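Side-chain contacts in PUM-HD domain-containing protein (Caenorhabditis elegans, PDB 7CGF), which binds RNA through its Pumilio homology domain, here a PBE RNA, and probably recognises the 3' untranslated regions of messenger RNAs: residues A[52-57]-A[87-92]; A[169-174]-A[207-212]; A[236-241]-A[274-279]; A[301-306]-A[310-315]. The protein carries 2 engineered substitutions. All coordinates share one frame; numbering follows the deposited sequence.

Contact 1 of 4, residues A[52-57]-A[87-92]. With nucleotides of chain B.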
# COMPACT_ATOMS: atom_id res chain seq x y z
N GLN A 52 -1.49 -10.09 -28.05
CA GLN A 52 -1.34 -11.54 -28.16
C GLN A 52 -0.16 -11.90 -29.05
O GLN A 52 0.60 -12.82 -28.73
CB GLN A 52 -2.62 -12.19 -28.66
CG GLN A 52 -2.62 -13.72 -28.52
CD GLN A 52 -1.99 -14.23 -27.20
OE1 GLN A 52 -0.99 -14.96 -27.21
NE2 GLN A 52 -2.60 -13.85 -26.07
N GLU A 53 0.02 -11.17 -30.16
CA GLU A 53 1.18 -11.40 -31.02
C GLU A 53 2.48 -11.10 -30.29
O GLU A 53 3.45 -11.85 -30.42
CB GLU A 53 1.09 -10.56 -32.29
CG GLU A 53 -0.01 -11.00 -33.22
CD GLU A 53 0.19 -12.42 -33.69
OE1 GLU A 53 1.31 -12.73 -34.17
OE2 GLU A 53 -0.75 -13.23 -33.56
N LEU A 54 2.52 -10.01 -29.52
CA LEU A 54 3.74 -9.68 -28.79
C LEU A 54 4.06 -10.72 -27.74
O LEU A 54 5.23 -10.92 -27.40
CB LEU A 54 3.60 -8.31 -28.13
CG LEU A 54 3.69 -7.13 -29.11
CD1 LEU A 54 3.42 -5.85 -28.35
CD2 LEU A 54 5.07 -7.10 -29.74
N ALA A 55 3.03 -11.38 -27.20
CA ALA A 55 3.26 -12.38 -26.16
C ALA A 55 3.65 -13.73 -26.75
O ALA A 55 4.42 -14.46 -26.13
CB ALA A 55 2.02 -12.54 -25.29
N SER A 56 3.12 -14.06 -27.92
CA SER A 56 3.25 -15.39 -28.49
C SER A 56 4.29 -15.49 -29.60
O SER A 56 4.72 -16.61 -29.93
CB SER A 56 1.90 -15.86 -29.04
OG SER A 56 1.61 -15.28 -30.30
N SER A 57 4.71 -14.37 -30.19
CA SER A 57 5.63 -14.42 -31.31
C SER A 57 7.03 -14.85 -30.88
O SER A 57 7.55 -14.40 -29.85
CB SER A 57 5.71 -13.06 -32.01
OG SER A 57 6.74 -13.06 -32.99
N VAL A 87 1.91 -0.25 -24.96
CA VAL A 87 3.14 0.34 -24.46
C VAL A 87 3.76 -0.53 -23.37
O VAL A 87 4.98 -0.75 -23.36
CB VAL A 87 2.90 1.78 -23.96
CG1 VAL A 87 4.25 2.39 -23.50
CG2 VAL A 87 2.24 2.63 -25.07
N GLN A 88 2.94 -1.05 -22.46
CA GLN A 88 3.47 -1.85 -21.37
C GLN A 88 4.19 -3.10 -21.86
O GLN A 88 5.12 -3.57 -21.19
CB GLN A 88 2.36 -2.25 -20.42
CG GLN A 88 1.91 -1.13 -19.56
CD GLN A 88 0.91 -1.60 -18.52
OE1 GLN A 88 1.22 -2.45 -17.69
NE2 GLN A 88 -0.30 -1.06 -18.58
N LYS A 89 3.76 -3.66 -22.99
CA LYS A 89 4.43 -4.86 -23.50
C LYS A 89 5.91 -4.63 -23.73
O LYS A 89 6.71 -5.57 -23.60
CB LYS A 89 3.78 -5.32 -24.81
CG LYS A 89 2.44 -6.02 -24.66
CD LYS A 89 2.57 -7.24 -23.78
CE LYS A 89 1.36 -8.16 -23.87
NZ LYS A 89 1.49 -9.30 -22.90
N PHE A 90 6.31 -3.41 -24.09
CA PHE A 90 7.71 -3.15 -24.38
C PHE A 90 8.52 -2.76 -23.14
O PHE A 90 9.70 -2.42 -23.28
CB PHE A 90 7.82 -2.09 -25.47
CG PHE A 90 7.47 -2.63 -26.82
CD1 PHE A 90 8.36 -3.45 -27.49
CD2 PHE A 90 6.23 -2.38 -27.38
CE1 PHE A 90 8.03 -3.98 -28.74
CE2 PHE A 90 5.89 -2.90 -28.61
CZ PHE A 90 6.79 -3.70 -29.30
N PHE A 91 7.92 -2.80 -21.95
CA PHE A 91 8.68 -2.72 -20.71
C PHE A 91 8.82 -4.08 -20.04
O PHE A 91 9.38 -4.16 -18.94
CB PHE A 91 8.03 -1.72 -19.74
CG PHE A 91 8.37 -0.29 -20.02
CD1 PHE A 91 9.69 0.12 -20.10
CD2 PHE A 91 7.37 0.66 -20.19
CE1 PHE A 91 10.01 1.45 -20.35
CE2 PHE A 91 7.67 1.99 -20.43
CZ PHE A 91 9.01 2.38 -20.52
N GLU A 92 8.33 -5.14 -20.66
CA GLU A 92 8.40 -6.46 -20.06
C GLU A 92 9.82 -7.02 -20.15
O GLU A 92 10.64 -6.60 -20.97
CB GLU A 92 7.45 -7.44 -20.75
CG GLU A 92 5.96 -7.08 -20.69
CD GLU A 92 5.36 -7.19 -19.29
OE1 GLU A 92 5.92 -7.89 -18.41
OE2 GLU A 92 4.29 -6.55 -19.07
P U B 7 -9.90 0.63 -10.87
OP1 U B 7 -11.39 0.74 -11.02
OP2 U B 7 -9.29 -0.52 -10.16
O5' U B 7 -9.23 0.63 -12.31
C5' U B 7 -9.38 -0.49 -13.15
C4' U B 7 -9.11 -0.09 -14.56
O4' U B 7 -7.69 0.10 -14.76
C3' U B 7 -9.50 -1.10 -15.62
O3' U B 7 -10.88 -0.96 -15.93
C2' U B 7 -8.58 -0.76 -16.81
O2' U B 7 -9.25 0.13 -17.69
C1' U B 7 -7.40 -0.03 -16.13
N1 U B 7 -6.06 -0.65 -16.28
C2 U B 7 -5.31 -0.25 -17.35
O2 U B 7 -5.76 0.51 -18.19
N3 U B 7 -4.05 -0.80 -17.45
C4 U B 7 -3.49 -1.69 -16.56
O4 U B 7 -2.34 -2.11 -16.75
C5 U B 7 -4.32 -2.04 -15.45
C6 U B 7 -5.55 -1.52 -15.34

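Contact 2 of 4, residues A[169-174]-A[207-212]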
# COMPACT_ATOMS: atom_id res chain seq x y z
N GLN A 169 18.57 4.55 -1.16
CA GLN A 169 19.28 5.81 -1.32
C GLN A 169 18.68 6.66 -2.43
O GLN A 169 18.80 7.89 -2.39
CB GLN A 169 20.77 5.55 -1.60
CG GLN A 169 21.05 4.90 -2.93
CD GLN A 169 22.54 4.77 -3.21
OE1 GLN A 169 23.09 3.67 -3.19
NE2 GLN A 169 23.20 5.89 -3.48
N TYR A 170 18.02 6.05 -3.41
CA TYR A 170 17.47 6.79 -4.54
C TYR A 170 16.03 7.23 -4.33
O TYR A 170 15.46 7.87 -5.22
CB TYR A 170 17.59 5.96 -5.83
CG TYR A 170 19.02 5.56 -6.13
CD1 TYR A 170 19.98 6.53 -6.42
CD2 TYR A 170 19.42 4.23 -6.09
CE1 TYR A 170 21.30 6.18 -6.68
CE2 TYR A 170 20.74 3.87 -6.35
CZ TYR A 170 21.67 4.85 -6.64
OH TYR A 170 22.97 4.49 -6.90
N VAL A 171 15.42 6.93 -3.18
CA VAL A 171 14.13 7.51 -2.83
C VAL A 171 14.26 8.46 -1.65
O VAL A 171 13.25 8.82 -1.04
CB VAL A 171 13.06 6.44 -2.55
CG1 VAL A 171 12.81 5.62 -3.82
CG2 VAL A 171 13.46 5.54 -1.38
N GLN A 172 15.48 8.85 -1.29
CA GLN A 172 15.65 9.85 -0.24
C GLN A 172 14.82 11.11 -0.52
O GLN A 172 14.28 11.71 0.42
CB GLN A 172 17.13 10.21 -0.08
CG GLN A 172 17.40 11.13 1.10
CD GLN A 172 17.06 10.50 2.42
OE1 GLN A 172 17.42 9.36 2.70
NE2 GLN A 172 16.34 11.25 3.25
N PHE A 173 14.68 11.49 -1.79
CA PHE A 173 13.90 12.69 -2.10
C PHE A 173 12.44 12.54 -1.72
O PHE A 173 11.76 13.54 -1.44
CB PHE A 173 14.05 13.07 -3.59
CG PHE A 173 13.19 12.25 -4.53
CD1 PHE A 173 13.64 11.04 -5.03
CD2 PHE A 173 11.95 12.72 -4.93
CE1 PHE A 173 12.85 10.30 -5.90
CE2 PHE A 173 11.15 11.98 -5.81
CZ PHE A 173 11.61 10.78 -6.30
N ILE A 174 11.94 11.29 -1.68
CA ILE A 174 10.57 11.05 -1.22
C ILE A 174 10.49 11.16 0.30
O ILE A 174 9.55 11.74 0.84
CB ILE A 174 10.08 9.67 -1.71
CG1 ILE A 174 10.07 9.62 -3.24
CG2 ILE A 174 8.70 9.33 -1.08
CD1 ILE A 174 9.87 8.19 -3.81
N PRO A 207 16.61 2.21 8.20
CA PRO A 207 16.29 2.77 9.53
C PRO A 207 16.75 4.21 9.70
O PRO A 207 16.12 4.95 10.47
CB PRO A 207 17.01 1.82 10.50
CG PRO A 207 17.99 1.06 9.66
CD PRO A 207 17.38 0.96 8.30
N SER A 208 17.80 4.65 8.99
CA SER A 208 18.19 6.05 9.03
C SER A 208 17.17 6.93 8.34
O SER A 208 17.01 8.11 8.69
CB SER A 208 19.56 6.25 8.37
OG SER A 208 19.45 6.73 7.03
N GLN A 209 16.49 6.40 7.33
CA GLN A 209 15.43 7.13 6.67
C GLN A 209 14.15 7.10 7.50
O GLN A 209 13.48 8.12 7.64
CB GLN A 209 15.17 6.55 5.28
CG GLN A 209 16.27 6.84 4.27
CD GLN A 209 16.05 6.14 2.94
OE1 GLN A 209 15.68 4.96 2.91
NE2 GLN A 209 16.30 6.84 1.84
N THR A 210 13.82 5.94 8.08
CA THR A 210 12.55 5.85 8.79
C THR A 210 12.58 6.50 10.17
O THR A 210 11.53 6.88 10.67
CB THR A 210 12.11 4.39 8.94
OG1 THR A 210 13.05 3.70 9.76
CG2 THR A 210 12.02 3.70 7.58
N LYS A 211 13.75 6.62 10.81
CA LYS A 211 13.78 7.20 12.15
C LYS A 211 13.12 8.58 12.22
O LYS A 211 12.22 8.77 13.05
CB LYS A 211 15.22 7.25 12.67
CG LYS A 211 15.29 7.67 14.13
CD LYS A 211 16.72 7.65 14.68
CE LYS A 211 16.70 7.91 16.19
NZ LYS A 211 18.07 7.90 16.81
N PRO A 212 13.48 9.56 11.38
CA PRO A 212 12.78 10.85 11.46
C PRO A 212 11.32 10.78 11.03
O PRO A 212 10.51 11.59 11.51
CB PRO A 212 13.59 11.76 10.54
CG PRO A 212 14.30 10.83 9.61
CD PRO A 212 14.57 9.58 10.39

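Contact 3 of 4, residues A[236-241]-A[274-279]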
# COMPACT_ATOMS: atom_id res chain seq x y z
N HIS A 236 1.91 0.07 11.17
CA HIS A 236 3.17 -0.17 10.46
C HIS A 236 4.38 0.24 11.29
O HIS A 236 5.43 -0.40 11.17
CB HIS A 236 3.14 0.54 9.11
CG HIS A 236 2.53 -0.29 8.02
ND1 HIS A 236 1.21 -0.67 8.04
CD2 HIS A 236 3.07 -0.86 6.92
CE1 HIS A 236 0.95 -1.42 6.97
NE2 HIS A 236 2.07 -1.55 6.28
N VAL A 237 4.27 1.31 12.09
CA VAL A 237 5.34 1.68 13.03
C VAL A 237 5.59 0.56 14.04
O VAL A 237 6.73 0.18 14.30
CB VAL A 237 5.02 3.00 13.75
CG1 VAL A 237 6.15 3.32 14.78
CG2 VAL A 237 4.89 4.12 12.74
N ILE A 238 4.51 0.03 14.63
CA ILE A 238 4.66 -1.09 15.56
C ILE A 238 5.43 -2.24 14.92
O ILE A 238 6.36 -2.80 15.52
CB ILE A 238 3.28 -1.54 16.07
CG1 ILE A 238 2.69 -0.45 16.97
CG2 ILE A 238 3.39 -2.88 16.83
CD1 ILE A 238 1.15 -0.54 17.18
N GLU A 239 5.09 -2.57 13.69
CA GLU A 239 5.74 -3.72 13.07
C GLU A 239 7.17 -3.41 12.63
O GLU A 239 8.07 -4.22 12.84
CB GLU A 239 4.92 -4.22 11.88
CG GLU A 239 5.53 -5.45 11.25
CD GLU A 239 4.59 -6.18 10.34
OE1 GLU A 239 3.40 -5.79 10.26
OE2 GLU A 239 5.03 -7.16 9.71
N HIS A 240 7.39 -2.24 12.02
CA HIS A 240 8.64 -1.95 11.33
C HIS A 240 9.55 -0.98 12.07
O HIS A 240 10.66 -0.71 11.60
CB HIS A 240 8.34 -1.42 9.92
CG HIS A 240 7.62 -2.41 9.06
ND1 HIS A 240 8.26 -3.49 8.49
CD2 HIS A 240 6.33 -2.49 8.67
CE1 HIS A 240 7.39 -4.19 7.78
NE2 HIS A 240 6.21 -3.61 7.88
N GLY A 241 9.12 -0.46 13.22
CA GLY A 241 9.93 0.47 13.99
C GLY A 241 10.94 -0.25 14.87
O GLY A 241 11.10 -1.47 14.82
N LEU A 274 -0.57 -6.23 20.69
CA LEU A 274 -0.65 -7.56 21.30
C LEU A 274 -0.16 -8.64 20.35
O LEU A 274 0.40 -9.65 20.81
CB LEU A 274 -2.09 -7.83 21.74
CG LEU A 274 -2.59 -6.96 22.89
CD1 LEU A 274 -4.11 -6.97 22.92
CD2 LEU A 274 -2.03 -7.42 24.25
N GLU A 275 -0.35 -8.46 19.05
CA GLU A 275 0.11 -9.43 18.05
C GLU A 275 1.62 -9.33 17.84
O GLU A 275 2.29 -10.35 17.66
CB GLU A 275 -0.64 -9.20 16.73
CG GLU A 275 -2.15 -9.32 16.84
CD GLU A 275 -2.89 -8.75 15.63
OE1 GLU A 275 -2.31 -7.96 14.85
OE2 GLU A 275 -4.08 -9.09 15.46
N GLN A 276 2.17 -8.12 17.87
CA GLN A 276 3.58 -7.88 17.55
C GLN A 276 4.47 -7.75 18.78
O GLN A 276 5.69 -7.87 18.64
CB GLN A 276 3.73 -6.61 16.72
CG GLN A 276 3.13 -6.72 15.34
CD GLN A 276 4.08 -7.37 14.36
OE1 GLN A 276 5.30 -7.34 14.54
NE2 GLN A 276 3.53 -7.96 13.30
N GLY A 277 3.90 -7.48 19.95
CA GLY A 277 4.71 -7.13 21.09
C GLY A 277 5.31 -8.34 21.79
O GLY A 277 4.77 -9.45 21.76
N ALA A 278 6.45 -8.10 22.44
CA ALA A 278 7.08 -9.12 23.26
C ALA A 278 6.31 -9.30 24.56
O ALA A 278 5.44 -8.50 24.92
CB ALA A 278 8.53 -8.74 23.55
N VAL A 279 6.67 -10.35 25.29
CA VAL A 279 5.95 -10.66 26.52
C VAL A 279 5.96 -9.47 27.47
O VAL A 279 4.95 -9.20 28.15
CB VAL A 279 6.53 -11.93 27.18
CG1 VAL A 279 5.83 -12.21 28.51
CG2 VAL A 279 6.42 -13.11 26.23

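Contact 4 of 4, residues A[301-306]-A[310-315]. With nucleotides of chain B.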
# COMPACT_ATOMS: atom_id res chain seq x y z
N VAL A 301 -12.96 -5.17 32.57
CA VAL A 301 -14.41 -5.37 32.66
C VAL A 301 -15.15 -4.29 31.88
O VAL A 301 -16.03 -4.59 31.06
CB VAL A 301 -14.84 -5.41 34.13
CG1 VAL A 301 -16.35 -5.57 34.23
CG2 VAL A 301 -14.11 -6.53 34.86
N GLN A 302 -14.79 -3.03 32.10
CA GLN A 302 -15.37 -1.93 31.33
C GLN A 302 -15.16 -2.13 29.84
O GLN A 302 -16.06 -1.88 29.03
CB GLN A 302 -14.75 -0.60 31.76
CG GLN A 302 -14.82 -0.33 33.26
CD GLN A 302 -14.11 0.95 33.66
OE1 GLN A 302 -14.13 1.93 32.93
NE2 GLN A 302 -13.47 0.92 34.82
N MET A 303 -13.98 -2.62 29.46
CA MET A 303 -13.67 -2.84 28.05
C MET A 303 -14.60 -3.89 27.44
O MET A 303 -15.01 -3.76 26.29
CB MET A 303 -12.21 -3.26 27.91
CG MET A 303 -11.24 -2.10 28.10
SD MET A 303 -9.52 -2.68 28.18
CE MET A 303 -9.29 -3.34 26.53
N MET A 304 -14.94 -4.93 28.20
CA MET A 304 -15.78 -5.99 27.65
C MET A 304 -17.20 -5.50 27.39
O MET A 304 -17.92 -6.13 26.60
CB MET A 304 -15.80 -7.18 28.61
CG MET A 304 -14.49 -7.95 28.66
SD MET A 304 -14.47 -9.24 29.92
CE MET A 304 -15.44 -10.49 29.10
N LYS A 305 -17.62 -4.41 28.02
CA LYS A 305 -18.93 -3.82 27.80
C LYS A 305 -18.98 -2.89 26.60
O LYS A 305 -20.06 -2.38 26.28
CB LYS A 305 -19.37 -3.05 29.05
CG LYS A 305 -19.57 -3.91 30.29
CD LYS A 305 -19.68 -3.06 31.55
CE LYS A 305 -19.93 -3.92 32.78
NZ LYS A 305 -19.77 -3.17 34.05
N ASP A 306 -17.86 -2.67 25.91
CA ASP A 306 -17.75 -1.62 24.91
C ASP A 306 -17.71 -2.20 23.50
O ASP A 306 -17.18 -3.29 23.26
CB ASP A 306 -16.51 -0.75 25.16
CG ASP A 306 -16.34 0.33 24.10
OD1 ASP A 306 -16.96 1.41 24.22
OD2 ASP A 306 -15.56 0.11 23.15
N ASN A 310 -14.34 -4.68 23.48
CA ASN A 310 -14.56 -6.11 23.69
C ASN A 310 -13.69 -6.94 22.75
O ASN A 310 -13.22 -8.01 23.13
CB ASN A 310 -16.05 -6.47 23.55
CG ASN A 310 -16.52 -6.60 22.10
OD1 ASN A 310 -16.44 -7.67 21.50
ND2 ASN A 310 -17.06 -5.51 21.56
N TYR A 311 -13.44 -6.44 21.54
CA TYR A 311 -12.52 -7.14 20.66
C TYR A 311 -11.09 -7.06 21.17
O TYR A 311 -10.31 -8.00 20.97
CB TYR A 311 -12.58 -6.56 19.24
CG TYR A 311 -13.89 -6.80 18.54
CD1 TYR A 311 -14.17 -8.03 17.94
CD2 TYR A 311 -14.83 -5.79 18.45
CE1 TYR A 311 -15.37 -8.24 17.27
CE2 TYR A 311 -16.04 -5.99 17.79
CZ TYR A 311 -16.30 -7.21 17.20
OH TYR A 311 -17.50 -7.39 16.54
N VAL A 312 -10.72 -5.95 21.80
CA VAL A 312 -9.37 -5.84 22.34
C VAL A 312 -9.18 -6.84 23.46
O VAL A 312 -8.12 -7.47 23.58
CB VAL A 312 -9.08 -4.41 22.82
CG1 VAL A 312 -7.64 -4.31 23.36
CG2 VAL A 312 -9.31 -3.41 21.69
N VAL A 313 -10.21 -7.03 24.29
CA VAL A 313 -10.10 -8.00 25.38
C VAL A 313 -9.98 -9.41 24.82
O VAL A 313 -9.15 -10.21 25.27
CB VAL A 313 -11.30 -7.87 26.35
CG1 VAL A 313 -11.26 -8.98 27.42
CG2 VAL A 313 -11.29 -6.51 27.02
N GLN A 314 -10.78 -9.74 23.80
CA GLN A 314 -10.65 -11.03 23.16
C GLN A 314 -9.24 -11.24 22.61
O GLN A 314 -8.65 -12.31 22.77
CB GLN A 314 -11.69 -11.16 22.05
CG GLN A 314 -11.61 -12.47 21.27
CD GLN A 314 -12.19 -13.62 22.06
OE1 GLN A 314 -13.16 -13.45 22.81
NE2 GLN A 314 -11.61 -14.81 21.90
N LYS A 315 -8.68 -10.22 21.96
CA LYS A 315 -7.32 -10.35 21.43
C LYS A 315 -6.30 -10.57 22.55
O LYS A 315 -5.35 -11.34 22.38
CB LYS A 315 -6.97 -9.10 20.62
CG LYS A 315 -5.61 -9.14 19.93
CD LYS A 315 -5.50 -10.25 18.89
CE LYS A 315 -6.47 -10.04 17.72
NZ LYS A 315 -6.08 -10.91 16.58
P G B 2 -19.87 -5.73 13.04
OP1 G B 2 -20.48 -5.22 11.79
OP2 G B 2 -19.28 -7.08 13.02
O5' G B 2 -18.72 -4.68 13.40
C5' G B 2 -19.05 -3.36 13.78
C4' G B 2 -17.81 -2.53 13.97
O4' G B 2 -17.04 -3.06 15.08
C3' G B 2 -16.83 -2.55 12.81
O3' G B 2 -17.22 -1.65 11.79
C2' G B 2 -15.50 -2.20 13.49
O2' G B 2 -15.40 -0.81 13.75
C1' G B 2 -15.66 -2.91 14.84
N9 G B 2 -15.02 -4.24 14.83
C8 G B 2 -15.45 -5.43 14.29
N7 G B 2 -14.61 -6.42 14.45
C5 G B 2 -13.54 -5.85 15.14
C6 G B 2 -12.33 -6.42 15.61
O6 G B 2 -11.92 -7.58 15.51
N1 G B 2 -11.54 -5.47 16.27
C2 G B 2 -11.89 -4.16 16.45
N2 G B 2 -10.99 -3.40 17.10
N3 G B 2 -13.02 -3.61 16.01
C4 G B 2 -13.79 -4.52 15.38
P U B 1 -22.98 -10.32 16.16
OP1 U B 1 -23.48 -9.83 17.48
OP2 U B 1 -22.11 -11.53 16.14
O5' U B 1 -22.27 -9.11 15.38
C5' U B 1 -22.98 -7.90 15.10
C4' U B 1 -22.38 -6.72 15.81
O4' U B 1 -22.23 -7.01 17.23
C3' U B 1 -20.97 -6.31 15.37
O3' U B 1 -20.97 -5.52 14.19
C2' U B 1 -20.43 -5.60 16.60
O2' U B 1 -20.91 -4.27 16.71
C1' U B 1 -21.05 -6.42 17.73
N1 U B 1 -20.14 -7.50 18.17
C2 U B 1 -19.19 -7.16 19.12
O2 U B 1 -19.10 -6.04 19.60
N3 U B 1 -18.36 -8.18 19.47
C4 U B 1 -18.38 -9.47 18.98
O4 U B 1 -17.56 -10.26 19.41
C5 U B 1 -19.38 -9.74 18.00
C6 U B 1 -20.20 -8.76 17.64

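Contact 1 of 4, residues A[52-57]-A[87-92]
Leu54 lays CD1 against the root of Lys89 and along the Phe90 ring, and CD2 against CZ of Phe90. CD1 of Leu54 lies 3.6 Å from CB of Lys89, whereas CD2 of Leu54 stands 3.8 Å from CZ of Phe90. The leucine and phenylalanine side chains meet at about a right angle, with CD2 approaching the ring obliquely. Phe90 does not start out toward the other helix; CG anti to the carbonyl carbon (chi1 -74°) swings its ring round to Leu54, where Phe67 and His98 also meet it. Lys89 behaves differently: its chain bends at chi2 (-59°), and its NZ ends 4.1 Å from CB of Ala55. The first two methylenes, CB and CG, thus lie against the buried leucine, and the charge ends near an exposed alanine. One residue earlier, Gln88 serves the RNA. Its NE2 donates to O4 of U7 of chain B over 2.9 Å, almost straight at 174°, while Lys125 holds OE1, so both ends of the amide are fixed. Packing between helices 44-56 and 83-89, from consecutive predicted Pumilio repeats, together with a glutamine reading a uracil, is characteristic of the RNA-binding surface of a Pumilio homology domain.

Contact 2 of 4, residues A[169-174]-A[207-212]
Gln209 stretches its side chain from helix 207-219 to the start of helix 172-178, where its amide overlaps the bent side chain of Gln172. Its NE2 donates to OE1 of Gln172 over 2.9 Å, in a fairly straight bond (158°). The two amides are not coplanar: their planes are turned 46° apart, and NE2 of Gln209 stands well above the carbonyl plane of Gln172, although OE1 of Gln172 lies close to the amide plane of Gln209. The donor is therefore well aimed while the acceptor is approached from above. OE1 of Gln172 also comes within 3.2 Å of CG of Gln209, so the oxygen rests on that methylene too. The long reach follows from the Gln209 chain running extended beyond CG; Gln172, by contrast, has its CG anti to the backbone N (chi1 -173°) and then folds at chi2, which turns OE1 back toward NE2 of Gln209. NE2 of Gln209 further passes 3.7 Å from CA of Gln172.

Neighbouring residues secure what remains of both amides. Gln209 NE2 also donates to Pro168 O, and its OE1 accepts from Ser206 N, just ahead of helix 207-219; Gln172 NE2 binds Asp176 OD1. Every polar atom of the two amides thus has a partner, which fixes their rotation and satisfies the buried Gln209. With its nearest atom about 14 Å from the RNA, this glutamine pair is structural: it joins helices of consecutive predicted Pumilio repeats, an inter-repeat junction of the kind from which the alpha-helical Pumilio superhelix is built.

Contact 3 of 4, residues A[236-241]-A[274-279]
Apolar packing here comes from Ile238, whose CG2 methyl lies 3.7 Å from CB of Gln276 and a little farther from its CG. That methyl branch is anti to the backbone N, and the side chain sets out toward the other helix.

The second kind of contact is between flat polar groups. The Gln276 chain bends at chi2 (-84°), bringing its amide alongside Glu239. NE2 of Gln276 sits 3.6 Å from the carboxylate carbon CD of Glu239, and the two planes are only 23° apart. OE1 of Glu239 is 3.7 Å from NE2 of Gln276 and has its strong partner in Lys272, through a salt bridge. OE1 of Gln276 rests 3.8 Å from CG of Glu239; the same CG also lies over the centre of one face of the His240 ring. An alanine at Gln276 keeps CB beside Ile238 but lacks the amide, which would probably uncover the flank of Glu239.

Helix 230-240 thus meets helix 266-276 of the next predicted Pumilio repeat, an inter-repeat packing of the Pumilio superhelix; Ile238 also packs on Val269 and Cys273 of helix 266-276 and on Ile249 of helix 243-255, while Leu274 leans on helix 309-319.

Contact 4 of 4, residues A[301-306]-A[310-315]
OD1 of Asn310, whose amide binds Asp306, lies over the centre of one face of the Tyr311 ring, and the base of G2 of chain B covers the opposite face, with C5 above the ring centre at 3.3 Å. U1 of chain B comes to the same ring obliquely. Asn310 CG sits between the backbone N and the carbonyl carbon (chi1 80°), which turns the amide back so that ND2 meets Asp306 O while OD1 faces U1. N3 of U1 donates to OD1 of Asn310 over 2.8 Å, at 176°, and ND2 donates to O2. ND2 of Asn310 also bonds Asp306 O over 2.8 Å, straight and in the carbonyl plane; Asn310 N reaches the same oxygen, so two donors grip it. OD2 of Asp306 takes the N atoms of Tyr308 and Ala309. Away from the RNA the packing is apolar and tight at one point, where CB of Met303 is 3.5 Å from CG2 of Val313; CE of Met303 lies 3.7 Å from CG1 of Val312. A serine in place of Tyr311 removes the ring and would probably leave the G2 base without its stacking surface. An asparagine reading uracil beside an aromatic residue stacked on a base is the signature of a Pumilio RNA-recognition helix.

In the fold
The four contacts follow one another along a single Pumilio homology domain made of helices, from contact 1 near the N-terminal end to contact 4 near the C-terminal end, their centres 54 Å apart. Contacts 1, 2 and 3 each join consecutive predicted repeats, whereas contact 4 is internal to the repeat at 294-331. Contacts 1 and 2 are 35 Å apart between centres, and contacts 2 and 3 are 21 Å apart. Only contacts 3 and 4 touch, through a salt bridge of 2.9 Å from Glu275 OE2 to Lys315 NZ. Contacts 1 and 4 include residues that bind nucleotides of chain B, U7 and U1-G2 respectively, so the spacing illustrates how stacked repeats spread one RNA along an extended protein surface.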